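Local coordinates for protein VIN1 (Oscarella pearsei, PDB 6BFI) that binds actin filaments and may take part in cell-cell adhesion, as a sponge member of the vinculin/alpha-catenin family, at residues P2-T7 and L251-E256. Sequence-based numbering, arbitrary orientation.
Sequences PVKFHT and LTTTFE
Two loops of the vinculin-family helical fold meet where Lys4 and His6, in the N-terminal segment leading into helix 8-32, close around Thr252, just beyond helix 224-249. The imidazole of His6 lies beside the threonine, with Thr252 CB over one ring face in a CH-pi contact, 3.9 Å from the ring centroid and 17° off the normal. The methyl shares this face, Thr252 CG2 lying 3.7 Å from His6 NE2. The hydroxyl serves Lys4 instead: Lys4 NZ donates a 3.1 Å hydrogen bond to Thr252 OG1 and a weak one, at 3.4 Å, to Thr252 O. Lys4 is bent at chi2 (-65°), which swings CD to 3.6 Å from Thr252 O. This surface contact joins the start of the chain to the loop between helices 224-249 and 268-283, within a protein built mostly of helices, with no strands. Helix 102-145 lies next to the same residues, with Met124 touching both Lys4 and His6. An alanine in place of His6 would probably leave Thr252 CB and CG2 without their aromatic partner and open a gap between the loops. In the 251-256 loop, Thr253 O accepts a hydrogen bond from His187 NE2, and Thr254 OG1 is hydrogen-bonded to Gln769 of helix 763-778.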
# COMPACT_ATOMS: atom_id res chain seq x y z
N PRO A 2 -6.17 -14.28 -24.77
CA PRO A 2 -5.13 -13.26 -24.84
C PRO A 2 -3.77 -13.79 -24.40
O PRO A 2 -3.67 -14.81 -23.71
CB PRO A 2 -5.63 -12.17 -23.87
CG PRO A 2 -7.08 -12.46 -23.67
CD PRO A 2 -7.21 -13.95 -23.79
N VAL A 3 -2.72 -13.08 -24.81
CA VAL A 3 -1.37 -13.43 -24.40
C VAL A 3 -1.22 -13.23 -22.90
O VAL A 3 -1.81 -12.31 -22.32
CB VAL A 3 -0.34 -12.62 -25.20
CG1 VAL A 3 -0.53 -11.12 -24.96
CG2 VAL A 3 1.08 -13.05 -24.85
N LYS A 4 -0.44 -14.10 -22.26
CA LYS A 4 -0.28 -14.08 -20.82
C LYS A 4 1.19 -13.92 -20.45
O LYS A 4 2.09 -14.40 -21.16
CB LYS A 4 -0.83 -15.37 -20.19
CG LYS A 4 -2.31 -15.60 -20.41
CD LYS A 4 -3.14 -14.53 -19.72
CE LYS A 4 -4.63 -14.79 -19.90
NZ LYS A 4 -5.45 -13.81 -19.13
N PHE A 5 1.44 -13.24 -19.33
CA PHE A 5 2.78 -13.11 -18.78
C PHE A 5 2.77 -13.04 -17.26
O PHE A 5 3.61 -12.37 -16.66
CB PHE A 5 3.51 -11.87 -19.34
CG PHE A 5 2.60 -10.90 -20.05
CD1 PHE A 5 1.73 -10.10 -19.33
CD2 PHE A 5 2.64 -10.78 -21.43
CE1 PHE A 5 0.89 -9.20 -19.98
CE2 PHE A 5 1.81 -9.89 -22.08
CZ PHE A 5 0.94 -9.10 -21.36
N HIS A 6 1.82 -13.74 -16.62
CA HIS A 6 1.73 -13.79 -15.17
C HIS A 6 2.73 -14.75 -14.55
O HIS A 6 2.74 -14.91 -13.32
CB HIS A 6 0.31 -14.20 -14.76
CG HIS A 6 -0.14 -15.50 -15.35
ND1 HIS A 6 -0.19 -16.67 -14.62
CD2 HIS A 6 -0.56 -15.82 -16.59
CE1 HIS A 6 -0.62 -17.65 -15.39
NE2 HIS A 6 -0.85 -17.16 -16.59
N THR A 7 3.59 -15.37 -15.35
CA THR A 7 4.52 -16.40 -14.91
C THR A 7 5.90 -16.10 -15.48
O THR A 7 6.02 -15.69 -16.63
CB THR A 7 4.01 -17.79 -15.34
OG1 THR A 7 3.11 -18.31 -14.35
CG2 THR A 7 5.15 -18.76 -15.54
N LEU A 251 -5.67 -16.13 -10.63
CA LEU A 251 -5.52 -14.86 -11.33
C LEU A 251 -4.42 -14.98 -12.38
O LEU A 251 -3.31 -15.41 -12.08
CB LEU A 251 -5.19 -13.74 -10.35
CG LEU A 251 -6.36 -13.23 -9.50
CD1 LEU A 251 -5.94 -12.03 -8.67
CD2 LEU A 251 -7.55 -12.88 -10.39
N THR A 252 -4.75 -14.60 -13.61
CA THR A 252 -3.80 -14.58 -14.72
C THR A 252 -3.67 -13.18 -15.31
O THR A 252 -3.38 -13.03 -16.49
CB THR A 252 -4.20 -15.58 -15.80
OG1 THR A 252 -5.48 -15.22 -16.34
CG2 THR A 252 -4.28 -16.99 -15.23
N THR A 253 -3.88 -12.16 -14.48
CA THR A 253 -3.92 -10.78 -14.95
C THR A 253 -3.02 -9.90 -14.09
O THR A 253 -2.77 -10.19 -12.92
CB THR A 253 -5.35 -10.22 -14.91
OG1 THR A 253 -5.90 -10.39 -13.59
CG2 THR A 253 -6.24 -10.93 -15.92
N THR A 254 -2.53 -8.82 -14.70
CA THR A 254 -1.80 -7.81 -13.96
C THR A 254 -2.75 -7.09 -13.01
O THR A 254 -3.80 -6.60 -13.42
CB THR A 254 -1.14 -6.81 -14.92
OG1 THR A 254 -0.25 -7.51 -15.81
CG2 THR A 254 -0.36 -5.76 -14.15
N PHE A 255 -2.36 -7.02 -11.73
CA PHE A 255 -3.25 -6.48 -10.71
C PHE A 255 -3.52 -5.00 -10.93
O PHE A 255 -4.66 -4.54 -10.78
CB PHE A 255 -2.65 -6.71 -9.33
CG PHE A 255 -3.58 -6.38 -8.19
CD1 PHE A 255 -4.96 -6.47 -8.35
CD2 PHE A 255 -3.08 -5.97 -6.97
CE1 PHE A 255 -5.81 -6.16 -7.31
CE2 PHE A 255 -3.93 -5.66 -5.92
CZ PHE A 255 -5.29 -5.75 -6.09
N GLU A 256 -2.49 -4.24 -11.30
CA GLU A 256 -2.60 -2.78 -11.37
C GLU A 256 -3.28 -2.31 -12.65
O GLU A 256 -3.04 -1.20 -13.11
CB GLU A 256 -1.20 -2.15 -11.25
CG GLU A 256 -0.54 -2.33 -9.88
CD GLU A 256 -0.02 -3.74 -9.63
OE1 GLU A 256 -0.14 -4.60 -10.53
OE2 GLU A 256 0.52 -3.99 -8.53